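Interleukin-20 receptor subunit beta (Homo sapiens, PDB 6DF3) pairs with IL20RA to form a receptor for IL-19, IL-20 and IL-24, and with IL22RA1 to form one for IL-20 and IL-24. Local coordinates at residues S11-K15 / L125-F129; T29-V34 / C55-P61; I50-W54 / V65-I69; I120-D124 / V149-I154; V133-R137 / L158-G164. The protein carries 1 engineered substitution. One frame throughout, in Å; residues are numbered along the deposited sequence.

The five contacts illustrate how chemistry follows position in a two-domain receptor ectodomain. Contacts 2 and 3 belong to the first fibronectin type III domain, 4 and 5 to the second, and contact 1 joins them. Buried parts are apolar: Phe129 and Met14 in contact 1, and the cluster of Ile120, Leu122, Val133, Val149 and Leu158 shared by contacts 4 and 5. Exposed are Leu57 and Glu59 in contact 2 and the 162-164 loop in contact 5. Contact 2 relies on backbone bonds to strand 31-37, contact 3 on carboxylates; their segments meet between Val34 and Ser52. Contact 4 adds glycines and a water, contact 5 an arginine. Contact 1 has no hydrogen bond between its segments.

Contact 1. Residues S11-K15 / L125-F129; sequences STNMK and LGPQF
Phe129 meets the turn at Asn13 with the rim of its ring, and this is the tight part of the contact. Ring atom CE1 of Phe129 comes 3.5 Å from the backbone O of Asn13, which lies near the ring plane, while CZ of Phe129 is 3.7 Å from Asn13 CB. The Asn13 amide stands almost upright to the ring, the planes 87° apart. Leu125 CB covers one face of the same ring, and Met14 CG reaches it obliquely, 4.1 Å from Phe129 CZ. With CG beside the backbone N (chi1 -66°), the far rim of the ring, CE1 and CZ, lies against the type I' turn 12-15. The margins are looser and more accessible. On one, Met14 bends twice along its chain so that its methyl CE rests 3.8 Å from CD of Gln128, a partly exposed side chain. On the other, Leu125 CD2 makes a van der Waals touch with Asn13 ND2 at 3.6 Å; the polar partner of ND2 is Thr105 OG1. No hydrogen bond links the two turns, which meet through van der Waals packing at the junction of the two fibronectin type III domains. The joint lies between the hairpin of strands 8-12 and 15-19 and the loop from strand 117-122 to strand 130-137, with Thr173 and Val175 of strand 167-175 packed against Phe129.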
# COMPACT_ATOMS: atom_id res chain seq x y z
N SER C 11 -20.53 9.96 8.50
CA SER C 11 -19.64 9.07 7.84
C SER C 11 -20.45 7.96 7.24
O SER C 11 -20.98 7.13 7.96
CB SER C 11 -18.56 8.51 8.76
OG SER C 11 -17.81 7.45 8.12
N THR C 12 -20.42 7.92 5.90
CA THR C 12 -21.16 7.04 5.04
C THR C 12 -20.17 6.32 4.10
O THR C 12 -19.45 7.01 3.34
CB THR C 12 -22.09 7.87 4.14
OG1 THR C 12 -22.98 8.58 4.96
CG2 THR C 12 -22.90 6.94 3.33
N ASN C 13 -20.18 4.98 4.13
CA ASN C 13 -19.29 4.13 3.27
C ASN C 13 -17.82 4.67 3.17
O ASN C 13 -17.31 4.99 2.08
CB ASN C 13 -19.93 3.99 1.90
CG ASN C 13 -21.11 3.07 1.91
OD1 ASN C 13 -21.20 2.15 2.73
ND2 ASN C 13 -22.05 3.33 1.04
N MET C 14 -17.22 4.89 4.33
CA MET C 14 -15.83 5.46 4.44
C MET C 14 -15.60 6.82 3.88
O MET C 14 -14.46 7.24 3.78
CB MET C 14 -14.78 4.48 3.91
CG MET C 14 -14.78 3.18 4.66
SD MET C 14 -14.16 3.25 6.42
CE MET C 14 -12.39 3.29 6.09
N LYS C 15 -16.66 7.58 3.58
CA LYS C 15 -16.53 9.03 3.32
C LYS C 15 -16.93 9.83 4.57
O LYS C 15 -18.09 9.73 5.04
CB LYS C 15 -17.46 9.41 2.18
CG LYS C 15 -17.25 10.85 1.77
CD LYS C 15 -18.27 11.29 0.73
CE LYS C 15 -17.97 12.72 0.31
NZ LYS C 15 -19.19 13.40 -0.21
N LEU C 125 -17.87 1.59 -4.75
CA LEU C 125 -17.58 2.21 -3.47
C LEU C 125 -16.08 2.55 -3.14
O LEU C 125 -15.76 3.06 -2.04
CB LEU C 125 -18.19 1.37 -2.35
CG LEU C 125 -19.71 1.21 -2.47
CD1 LEU C 125 -20.18 0.10 -1.56
CD2 LEU C 125 -20.42 2.52 -2.08
N GLY C 126 -15.15 2.34 -4.04
CA GLY C 126 -13.74 2.66 -3.69
C GLY C 126 -12.80 1.55 -3.11
O GLY C 126 -13.28 0.46 -2.59
N PRO C 127 -11.46 1.81 -3.17
CA PRO C 127 -10.41 0.92 -2.70
C PRO C 127 -10.63 0.36 -1.29
O PRO C 127 -10.21 -0.78 -1.01
CB PRO C 127 -9.15 1.87 -2.61
CG PRO C 127 -9.40 2.93 -3.65
CD PRO C 127 -10.90 3.16 -3.47
N GLN C 128 -11.26 1.15 -0.40
CA GLN C 128 -11.53 0.63 0.88
C GLN C 128 -12.39 -0.65 0.86
O GLN C 128 -12.35 -1.36 1.86
CB GLN C 128 -12.15 1.70 1.81
CG GLN C 128 -11.24 2.92 2.02
CD GLN C 128 -10.11 2.67 3.06
OE1 GLN C 128 -9.94 1.52 3.60
NE2 GLN C 128 -9.35 3.73 3.35
N PHE C 129 -13.05 -0.98 -0.24
CA PHE C 129 -14.08 -2.04 -0.24
C PHE C 129 -13.83 -3.24 -1.11
O PHE C 129 -13.63 -3.09 -2.35
CB PHE C 129 -15.44 -1.49 -0.73
CG PHE C 129 -16.06 -0.46 0.19
CD1 PHE C 129 -15.67 0.90 0.11
CD2 PHE C 129 -17.09 -0.81 1.05
CE1 PHE C 129 -16.24 1.87 0.93
CE2 PHE C 129 -17.69 0.16 1.86
CZ PHE C 129 -17.25 1.50 1.80

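Contact 2. Residues T29-V34 / C55-P61; sequences TVYYSV and CSLTEGP
Tyr31 and Tyr32 both place CG beside the backbone N (chi1 -69° and -59°), and from neighbouring positions on one strand their rings reach different parts of segment 55-61. Tyr31 takes the Glu59 chain obliquely, CE1 lying 3.4 Å from Glu59 CG, with Thr58 O at its ring edge. Tyr32 offers an edge to the backbone, where CE2 comes 3.3 Å from Glu59 O. Two backbone hydrogen bonds join the segments, one from Tyr32 N to Thr58 O at 2.7 Å and, two residues on, one from Val34 N to Cys55 O at 3.0 Å, the latter almost straight at 173°. A weak bond of 3.5 Å runs from Leu57 N to Ser33 OG. The far end of Tyr32 is held by Val23 N, which bonds its OH, and by Trp20, stacked edge-to-face. An alanine in place of Tyr32 would remove the ring from beside Glu59 and Gly60 and would probably leave Val23 N without its hydroxyl partner. Cys55, at the start of its segment, is tied by a disulfide to Cys63. The loop joining strands 50-51 and 62-64, which belong to different sheets of the first fibronectin type III sandwich, thus lies pinned along strand 31-37.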
# COMPACT_ATOMS: atom_id res chain seq x y z
N THR C 29 -19.20 37.09 3.43
CA THR C 29 -19.37 35.65 3.46
C THR C 29 -18.32 35.05 4.37
O THR C 29 -17.13 35.37 4.28
CB THR C 29 -19.30 34.92 2.10
OG1 THR C 29 -18.04 34.23 1.95
CG2 THR C 29 -19.68 35.80 0.92
N VAL C 30 -18.78 34.16 5.23
CA VAL C 30 -17.90 33.56 6.23
C VAL C 30 -17.14 32.38 5.62
O VAL C 30 -17.71 31.59 4.83
CB VAL C 30 -18.70 33.13 7.47
CG1 VAL C 30 -17.81 32.34 8.45
CG2 VAL C 30 -19.32 34.36 8.13
N TYR C 31 -15.86 32.32 5.99
CA TYR C 31 -15.01 31.15 5.68
C TYR C 31 -14.69 30.31 6.94
O TYR C 31 -14.76 30.80 8.07
CB TYR C 31 -13.74 31.63 4.95
CG TYR C 31 -14.01 32.16 3.51
CD1 TYR C 31 -14.61 31.31 2.54
CD2 TYR C 31 -13.66 33.46 3.12
CE1 TYR C 31 -14.87 31.76 1.24
CE2 TYR C 31 -13.92 33.92 1.80
CZ TYR C 31 -14.51 33.05 0.88
OH TYR C 31 -14.77 33.42 -0.41
N TYR C 32 -14.38 29.05 6.75
CA TYR C 32 -14.12 28.16 7.89
C TYR C 32 -12.77 27.49 7.73
O TYR C 32 -12.37 27.21 6.61
CB TYR C 32 -15.24 27.08 7.97
CG TYR C 32 -16.60 27.66 8.13
CD1 TYR C 32 -17.01 28.17 9.35
CD2 TYR C 32 -17.49 27.76 7.04
CE1 TYR C 32 -18.24 28.76 9.51
CE2 TYR C 32 -18.75 28.33 7.20
CZ TYR C 32 -19.12 28.84 8.45
OH TYR C 32 -20.32 29.44 8.66
N SER C 33 -12.09 27.15 8.82
CA SER C 33 -10.85 26.31 8.77
C SER C 33 -11.01 25.14 9.69
O SER C 33 -11.49 25.30 10.81
CB SER C 33 -9.60 27.10 9.15
OG SER C 33 -9.57 28.30 8.40
N VAL C 34 -10.64 23.96 9.20
CA VAL C 34 -10.68 22.75 9.99
C VAL C 34 -9.28 22.19 10.33
O VAL C 34 -8.44 22.14 9.46
CB VAL C 34 -11.47 21.67 9.28
CG1 VAL C 34 -11.49 20.41 10.11
CG2 VAL C 34 -12.86 22.18 8.97
N CYS C 55 -9.64 21.82 3.64
CA CYS C 55 -10.41 22.88 4.32
C CYS C 55 -9.66 23.87 5.15
O CYS C 55 -9.85 23.97 6.34
CB CYS C 55 -11.48 22.26 5.19
SG CYS C 55 -12.47 21.10 4.23
N SER C 56 -8.86 24.67 4.49
CA SER C 56 -8.35 25.87 5.10
C SER C 56 -9.04 26.96 4.28
O SER C 56 -9.06 26.91 3.07
CB SER C 56 -6.81 25.85 5.03
OG SER C 56 -6.28 24.59 5.55
N LEU C 57 -9.74 27.86 4.96
CA LEU C 57 -10.55 28.89 4.32
C LEU C 57 -11.64 28.41 3.29
O LEU C 57 -12.07 29.20 2.45
CB LEU C 57 -9.61 29.99 3.78
CG LEU C 57 -8.83 30.85 4.82
CD1 LEU C 57 -8.07 30.10 5.91
CD2 LEU C 57 -7.86 31.78 4.10
N THR C 58 -12.09 27.13 3.37
CA THR C 58 -13.37 26.62 2.80
C THR C 58 -14.61 27.46 3.18
O THR C 58 -14.63 28.13 4.23
CB THR C 58 -13.65 25.17 3.28
OG1 THR C 58 -14.90 24.69 2.75
CG2 THR C 58 -13.74 25.03 4.81
N GLU C 59 -15.66 27.39 2.35
CA GLU C 59 -16.80 28.32 2.44
C GLU C 59 -18.06 27.69 3.03
O GLU C 59 -18.68 28.28 3.90
CB GLU C 59 -17.12 28.94 1.07
CG GLU C 59 -17.95 30.21 1.17
CD GLU C 59 -18.46 30.73 -0.18
OE1 GLU C 59 -17.67 31.28 -0.98
OE2 GLU C 59 -19.69 30.62 -0.44
N GLY C 60 -18.46 26.52 2.55
CA GLY C 60 -19.76 25.94 2.98
C GLY C 60 -19.66 25.50 4.43
O GLY C 60 -18.56 25.50 4.96
N PRO C 61 -20.79 25.09 5.06
CA PRO C 61 -20.75 24.67 6.46
C PRO C 61 -20.31 23.17 6.63
O PRO C 61 -20.80 22.46 7.50
CB PRO C 61 -22.19 24.94 6.91
CG PRO C 61 -23.00 24.60 5.68
CD PRO C 61 -22.10 24.73 4.46

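Contact 3. Residues I50-W54 / V65-I69; sequences IPSSW and VTDDI
Two successive acidic residues on a turn fasten a neighbouring loop of the first fibronectin type III domain: Asp68 holds Ser53, and Asp67 holds Trp54. Asp68 OD1 is gripped twice by one residue. The backbone N of Ser53 donates to the syn lone pair of Asp68 OD1, on the side of the other carboxylate oxygen, at 2.8 Å and with a bent N-H. The hydroxyl OG of Ser53 donates as well, at 2.9 Å, also from the syn side but 29° out of the carboxylate plane. The second oxygen, OD2 of Asp68, lies 2.8 Å from Ser52 OG, so both arms of the carboxylate face the same loop. Ser53 can reach with backbone and side chain together because OG sits beside its own backbone N (chi1 -73°). The turn that presents the two acids, 65-69, has helical backbone angles at 66-68, and Val65 O accepts from both Asp68 N and Ile69 N. It follows strand 62-64, while the loop at 52-54 continues strand 50-51 at the margin of the other sheet, so the bonds join loops that extend from the two different sheets of the sandwich. Farther out, Trp54 brings its indole edge to Asp67, with NE1 donating to OD2 at 2.9 Å in a nearly straight bond. The acceptor lies almost in the indole plane and is met on its anti side, somewhat out of the carboxylate plane. Beyond the two segments, basic side chains of another protein in the assembly form a salt bridge with Asp68 OD1 and a hydrogen bond with Ser53 OG.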
# COMPACT_ATOMS: atom_id res chain seq x y z
N ILE C 50 -3.26 19.56 13.22
CA ILE C 50 -2.80 19.51 11.85
C ILE C 50 -3.85 20.09 10.89
O ILE C 50 -5.04 19.77 10.98
CB ILE C 50 -2.55 18.04 11.48
CG1 ILE C 50 -1.62 17.45 12.52
CG2 ILE C 50 -2.07 17.89 10.03
CD1 ILE C 50 -1.62 15.97 12.48
N PRO C 51 -3.42 20.90 9.92
CA PRO C 51 -4.38 21.41 8.94
C PRO C 51 -4.99 20.34 8.11
O PRO C 51 -4.30 19.44 7.65
CB PRO C 51 -3.51 22.32 8.02
CG PRO C 51 -2.38 22.74 8.88
CD PRO C 51 -2.12 21.61 9.84
N SER C 52 -6.29 20.46 7.89
CA SER C 52 -7.03 19.60 7.03
C SER C 52 -6.51 19.69 5.60
O SER C 52 -6.03 20.72 5.16
CB SER C 52 -8.48 20.09 7.05
OG SER C 52 -9.28 19.18 6.30
N SER C 53 -6.65 18.60 4.85
CA SER C 53 -6.17 18.58 3.46
C SER C 53 -6.94 19.60 2.59
O SER C 53 -6.35 20.46 1.95
CB SER C 53 -6.27 17.16 2.89
OG SER C 53 -5.27 16.29 3.43
N TRP C 54 -8.27 19.56 2.64
CA TRP C 54 -9.11 20.37 1.73
C TRP C 54 -9.89 21.50 2.35
O TRP C 54 -10.71 22.12 1.65
CB TRP C 54 -10.08 19.47 0.98
CG TRP C 54 -9.39 18.38 0.32
CD1 TRP C 54 -9.56 17.06 0.56
CD2 TRP C 54 -8.37 18.50 -0.67
NE1 TRP C 54 -8.72 16.34 -0.25
CE2 TRP C 54 -7.98 17.19 -1.02
CE3 TRP C 54 -7.73 19.59 -1.30
CZ2 TRP C 54 -6.98 16.92 -1.98
CZ3 TRP C 54 -6.75 19.34 -2.25
CH2 TRP C 54 -6.38 18.00 -2.59
N VAL C 65 -13.28 15.38 5.29
CA VAL C 65 -12.04 15.08 5.97
C VAL C 65 -11.59 13.65 5.70
O VAL C 65 -10.79 13.08 6.41
CB VAL C 65 -12.17 15.29 7.51
CG1 VAL C 65 -12.61 16.72 7.84
CG2 VAL C 65 -13.18 14.38 8.15
N THR C 66 -12.15 13.02 4.69
CA THR C 66 -11.80 11.64 4.37
C THR C 66 -10.29 11.43 4.29
O THR C 66 -9.76 10.52 4.88
CB THR C 66 -12.50 11.24 3.08
OG1 THR C 66 -13.95 11.38 3.25
CG2 THR C 66 -12.09 9.78 2.66
N ASP C 67 -9.62 12.29 3.57
CA ASP C 67 -8.18 12.16 3.37
C ASP C 67 -7.31 12.44 4.59
O ASP C 67 -6.19 12.05 4.58
CB ASP C 67 -7.73 13.01 2.21
CG ASP C 67 -8.38 12.58 0.90
OD1 ASP C 67 -8.96 11.46 0.77
OD2 ASP C 67 -8.37 13.44 0.05
N ASP C 68 -7.86 13.03 5.65
CA ASP C 68 -7.15 13.25 6.87
C ASP C 68 -7.31 12.09 7.84
O ASP C 68 -6.50 11.93 8.71
CB ASP C 68 -7.72 14.49 7.55
CG ASP C 68 -7.73 15.72 6.62
OD1 ASP C 68 -6.69 16.04 5.99
OD2 ASP C 68 -8.80 16.38 6.52
N ILE C 69 -8.40 11.33 7.77
CA ILE C 69 -8.60 10.22 8.68
C ILE C 69 -7.93 9.00 8.05
O ILE C 69 -8.47 8.46 7.07
CB ILE C 69 -10.12 9.96 8.92
CG1 ILE C 69 -10.89 11.23 9.35
CG2 ILE C 69 -10.31 8.88 9.97
CD1 ILE C 69 -10.24 12.07 10.37

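Contact 4. Residues I120-D124 / V149-I154; sequences IELED and VRSGGI
Glu121 leaves strand 117-122 beside Gly153 and Ile154, and its chain can be traced outward. CB passes the backbone O of Ile154 at 4.2 Å. CG lies anti to the backbone N (chi1 174°), and the extended chain carries the carboxylate past the loop until OE2 is 3.3 Å from Gly153 O. These two oxygens are both acceptors and form no hydrogen bond. The direct hydrogen bond between the segments is a backbone one. Gly153 N donates to Leu122 O at 3.2 Å, along a straight N-H but from above the carbonyl plane. One water bridges the segments, taking the N-H of Leu122 at 3.1 Å and donating to Ser151 O at 2.8 Å, with a weak third bond to Ile154 O. Gly152 presses its CA to within 3.9 Å of Asp124 CA, where any CB would run into Glu123 O. On the inner side Leu122 CD1 meets Val149 CB at 4.1 Å. The contact thus closes one end of the second domain's sandwich, with Leu122 and Val149 both packed on Val133 of strand 130-137, and Ile120 reaching Met109 and Ile111 of strand 109-114.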
# COMPACT_ATOMS: atom_id res chain seq x y z
N ILE C 120 -23.07 -9.57 -13.03
CA ILE C 120 -23.31 -8.63 -11.96
C ILE C 120 -22.43 -7.40 -12.21
O ILE C 120 -21.31 -7.50 -12.77
CB ILE C 120 -23.07 -9.29 -10.57
CG1 ILE C 120 -23.71 -8.45 -9.46
CG2 ILE C 120 -21.59 -9.49 -10.26
CD1 ILE C 120 -23.61 -9.03 -8.05
N GLU C 121 -22.95 -6.24 -11.83
CA GLU C 121 -22.20 -4.98 -11.80
C GLU C 121 -22.50 -4.28 -10.49
O GLU C 121 -23.62 -3.81 -10.28
CB GLU C 121 -22.62 -4.12 -12.99
CG GLU C 121 -22.03 -2.72 -13.00
CD GLU C 121 -22.03 -2.10 -14.40
OE1 GLU C 121 -22.82 -2.53 -15.27
OE2 GLU C 121 -21.23 -1.16 -14.62
N LEU C 122 -21.53 -4.22 -9.60
CA LEU C 122 -21.71 -3.54 -8.35
C LEU C 122 -21.48 -2.06 -8.55
O LEU C 122 -21.15 -1.60 -9.65
CB LEU C 122 -20.83 -4.13 -7.24
CG LEU C 122 -21.28 -5.59 -7.00
CD1 LEU C 122 -20.13 -6.61 -6.91
CD2 LEU C 122 -22.15 -5.64 -5.78
N GLU C 123 -21.80 -1.34 -7.48
CA GLU C 123 -21.64 0.08 -7.40
C GLU C 123 -20.20 0.33 -6.93
O GLU C 123 -19.71 -0.36 -6.03
CB GLU C 123 -22.65 0.61 -6.39
CG GLU C 123 -22.82 2.13 -6.38
CD GLU C 123 -23.71 2.60 -5.25
OE1 GLU C 123 -23.42 2.23 -4.06
OE2 GLU C 123 -24.71 3.31 -5.56
N ASP C 124 -19.53 1.27 -7.55
CA ASP C 124 -18.12 1.61 -7.19
C ASP C 124 -17.95 2.32 -5.86
O ASP C 124 -17.81 3.52 -5.83
CB ASP C 124 -17.55 2.49 -8.29
CG ASP C 124 -16.03 2.68 -8.19
OD1 ASP C 124 -15.43 2.65 -7.07
OD2 ASP C 124 -15.43 2.92 -9.26
N VAL C 149 -15.51 -10.10 -5.47
CA VAL C 149 -15.32 -9.16 -6.59
C VAL C 149 -14.59 -7.89 -6.12
O VAL C 149 -15.05 -7.17 -5.19
CB VAL C 149 -16.64 -8.73 -7.26
CG1 VAL C 149 -16.36 -7.81 -8.44
CG2 VAL C 149 -17.44 -9.92 -7.77
N ARG C 150 -13.48 -7.58 -6.77
CA ARG C 150 -12.57 -6.57 -6.23
C ARG C 150 -13.22 -5.20 -6.35
O ARG C 150 -13.30 -4.49 -5.35
CB ARG C 150 -11.19 -6.62 -6.89
CG ARG C 150 -10.07 -5.94 -6.07
CD ARG C 150 -8.69 -6.65 -6.17
NE ARG C 150 -8.41 -7.29 -7.48
CZ ARG C 150 -8.11 -6.66 -8.62
NH1 ARG C 150 -8.03 -5.33 -8.70
NH2 ARG C 150 -7.91 -7.36 -9.72
N SER C 151 -13.77 -4.88 -7.52
CA SER C 151 -14.18 -3.53 -7.84
C SER C 151 -15.50 -3.38 -8.59
O SER C 151 -15.85 -4.16 -9.54
CB SER C 151 -13.08 -2.86 -8.65
OG SER C 151 -12.04 -2.49 -7.74
N GLY C 152 -16.20 -2.31 -8.16
CA GLY C 152 -17.44 -1.88 -8.76
C GLY C 152 -17.19 -1.29 -10.12
O GLY C 152 -16.05 -1.15 -10.53
N GLY C 153 -18.26 -0.96 -10.83
CA GLY C 153 -18.18 -0.30 -12.13
C GLY C 153 -17.88 -1.18 -13.31
O GLY C 153 -17.95 -0.70 -14.44
N ILE C 154 -17.61 -2.47 -13.08
CA ILE C 154 -17.24 -3.44 -14.14
C ILE C 154 -18.30 -4.57 -14.17
O ILE C 154 -18.57 -5.17 -13.11
CB ILE C 154 -15.85 -4.14 -13.89
CG1 ILE C 154 -14.85 -3.31 -13.02
CG2 ILE C 154 -15.23 -4.54 -15.22
CD1 ILE C 154 -13.51 -4.02 -12.74
O HOH W 1 -18.53 -4.99 -9.81

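Contact 5. Residues V133-R137 / L158-G164; sequences VAYWR and LETMEPG
Arg137 lays its guanidinium edge against two successive carbonyls of the loop after strand 156-160. NH1 donates to Glu162 O at 3.0 Å and NH2 to Pro163 O at 2.6 Å, a distance too short to be read as a measure of strength. Both oxygens lie near the guanidinium plane, although neither carbonyl receives its N-H squarely in its own plane. The arginine chain is extended from CG to NE, with CG anti to the backbone N (chi1 -166°), which gives it the reach to cross to the loop. Inward, Tyr135 stands between the two strands: Leu158 CB sits over one ring face, and CE1 of Tyr135 lies 3.4 Å from Glu159 CB. The phenol OH of Tyr135 ends 2.9 Å from Leu158 O. Nearby, Val133 CG1 meets Leu158 CD2 at 4.1 Å. Strands 133-137 and 158-160 run nearly parallel, 21° apart with axes 8.7 Å from each other, as facing layers of the second fibronectin type III sandwich. Tyr167 OH, in the neighbouring strand 167-175, accepts from Glu162 N and makes a weak bond with Arg137 NH1. A methionine at Arg137 would strip both donors from the carbonyls of Glu162 and Pro163 and would probably let that loop shift. Because the nearest Glu162 carboxylate oxygen, OE1, is 6.4 Å from Arg137 NH1, the positive charge is met here by neutral backbone dipoles.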
# COMPACT_ATOMS: atom_id res chain seq x y z
N VAL C 133 -20.30 -11.80 -3.00
CA VAL C 133 -21.52 -12.05 -3.77
C VAL C 133 -21.89 -13.50 -3.52
O VAL C 133 -21.08 -14.39 -3.75
CB VAL C 133 -21.34 -11.76 -5.28
CG1 VAL C 133 -22.65 -11.92 -6.03
CG2 VAL C 133 -20.81 -10.34 -5.47
N ALA C 134 -23.09 -13.71 -3.01
CA ALA C 134 -23.65 -15.04 -2.81
C ALA C 134 -24.59 -15.27 -3.95
O ALA C 134 -25.37 -14.36 -4.30
CB ALA C 134 -24.40 -15.16 -1.49
N TYR C 135 -24.47 -16.46 -4.55
CA TYR C 135 -25.40 -16.89 -5.56
C TYR C 135 -25.67 -18.41 -5.53
O TYR C 135 -24.82 -19.21 -5.10
CB TYR C 135 -24.95 -16.44 -6.95
CG TYR C 135 -23.64 -17.03 -7.51
CD1 TYR C 135 -23.60 -18.24 -8.26
CD2 TYR C 135 -22.47 -16.34 -7.33
CE1 TYR C 135 -22.38 -18.72 -8.76
CE2 TYR C 135 -21.27 -16.80 -7.81
CZ TYR C 135 -21.21 -17.95 -8.52
OH TYR C 135 -19.92 -18.22 -8.92
N TRP C 136 -26.85 -18.77 -6.01
CA TRP C 136 -27.35 -20.15 -5.93
C TRP C 136 -28.43 -20.40 -6.99
O TRP C 136 -29.11 -19.47 -7.45
CB TRP C 136 -27.90 -20.46 -4.52
CG TRP C 136 -29.14 -19.64 -4.09
CD1 TRP C 136 -30.46 -19.96 -4.31
CD2 TRP C 136 -29.15 -18.40 -3.36
NE1 TRP C 136 -31.28 -18.99 -3.79
CE2 TRP C 136 -30.51 -18.03 -3.20
CE3 TRP C 136 -28.14 -17.57 -2.85
CZ2 TRP C 136 -30.88 -16.86 -2.55
CZ3 TRP C 136 -28.51 -16.40 -2.19
CH2 TRP C 136 -29.88 -16.05 -2.05
N ARG C 137 -28.57 -21.66 -7.37
CA ARG C 137 -29.69 -22.11 -8.17
C ARG C 137 -30.88 -22.20 -7.21
O ARG C 137 -30.73 -22.80 -6.15
CB ARG C 137 -29.34 -23.47 -8.76
CG ARG C 137 -30.24 -23.93 -9.88
CD ARG C 137 -29.77 -25.29 -10.38
NE ARG C 137 -30.72 -25.85 -11.31
CZ ARG C 137 -30.82 -25.56 -12.61
NH1 ARG C 137 -30.02 -24.66 -13.17
NH2 ARG C 137 -31.75 -26.18 -13.35
N LEU C 158 -20.54 -14.14 -13.15
CA LEU C 158 -20.71 -14.99 -11.95
C LEU C 158 -20.72 -16.51 -12.22
O LEU C 158 -19.94 -17.27 -11.65
CB LEU C 158 -22.05 -14.68 -11.29
CG LEU C 158 -22.18 -13.32 -10.66
CD1 LEU C 158 -23.59 -13.26 -10.09
CD2 LEU C 158 -21.10 -13.12 -9.61
N GLU C 159 -21.66 -16.93 -13.05
CA GLU C 159 -21.91 -18.34 -13.28
C GLU C 159 -22.56 -18.44 -14.67
O GLU C 159 -23.26 -17.52 -15.11
CB GLU C 159 -22.81 -18.89 -12.15
CG GLU C 159 -23.21 -20.38 -12.23
CD GLU C 159 -21.99 -21.27 -12.36
OE1 GLU C 159 -21.16 -21.36 -11.42
OE2 GLU C 159 -21.81 -21.85 -13.43
N THR C 160 -22.27 -19.53 -15.39
CA THR C 160 -23.07 -19.91 -16.56
C THR C 160 -24.19 -20.78 -16.03
O THR C 160 -23.95 -21.71 -15.25
CB THR C 160 -22.27 -20.65 -17.66
OG1 THR C 160 -21.41 -19.71 -18.30
CG2 THR C 160 -23.21 -21.29 -18.71
N MET C 161 -25.40 -20.51 -16.49
CA MET C 161 -26.59 -21.07 -15.89
C MET C 161 -26.98 -22.31 -16.63
O MET C 161 -26.57 -22.48 -17.77
CB MET C 161 -27.71 -20.05 -15.95
CG MET C 161 -27.36 -18.76 -15.20
SD MET C 161 -28.75 -17.63 -14.96
CE MET C 161 -29.18 -17.29 -16.68
N GLU C 162 -27.75 -23.18 -15.98
CA GLU C 162 -28.34 -24.35 -16.62
C GLU C 162 -29.86 -24.19 -16.74
O GLU C 162 -30.49 -23.53 -15.90
CB GLU C 162 -27.99 -25.63 -15.84
CG GLU C 162 -26.51 -25.93 -15.75
CD GLU C 162 -25.86 -26.08 -17.12
OE1 GLU C 162 -26.33 -26.94 -17.91
OE2 GLU C 162 -24.89 -25.32 -17.39
N PRO C 163 -30.46 -24.81 -17.78
CA PRO C 163 -31.91 -24.69 -17.96
C PRO C 163 -32.70 -25.22 -16.75
O PRO C 163 -32.15 -26.05 -15.96
CB PRO C 163 -32.20 -25.54 -19.22
CG PRO C 163 -31.03 -26.46 -19.36
CD PRO C 163 -29.85 -25.74 -18.75
N GLY C 164 -33.92 -24.67 -16.56
CA GLY C 164 -34.90 -25.22 -15.60
C GLY C 164 -35.33 -24.31 -14.47
O GLY C 164 -36.52 -24.00 -14.35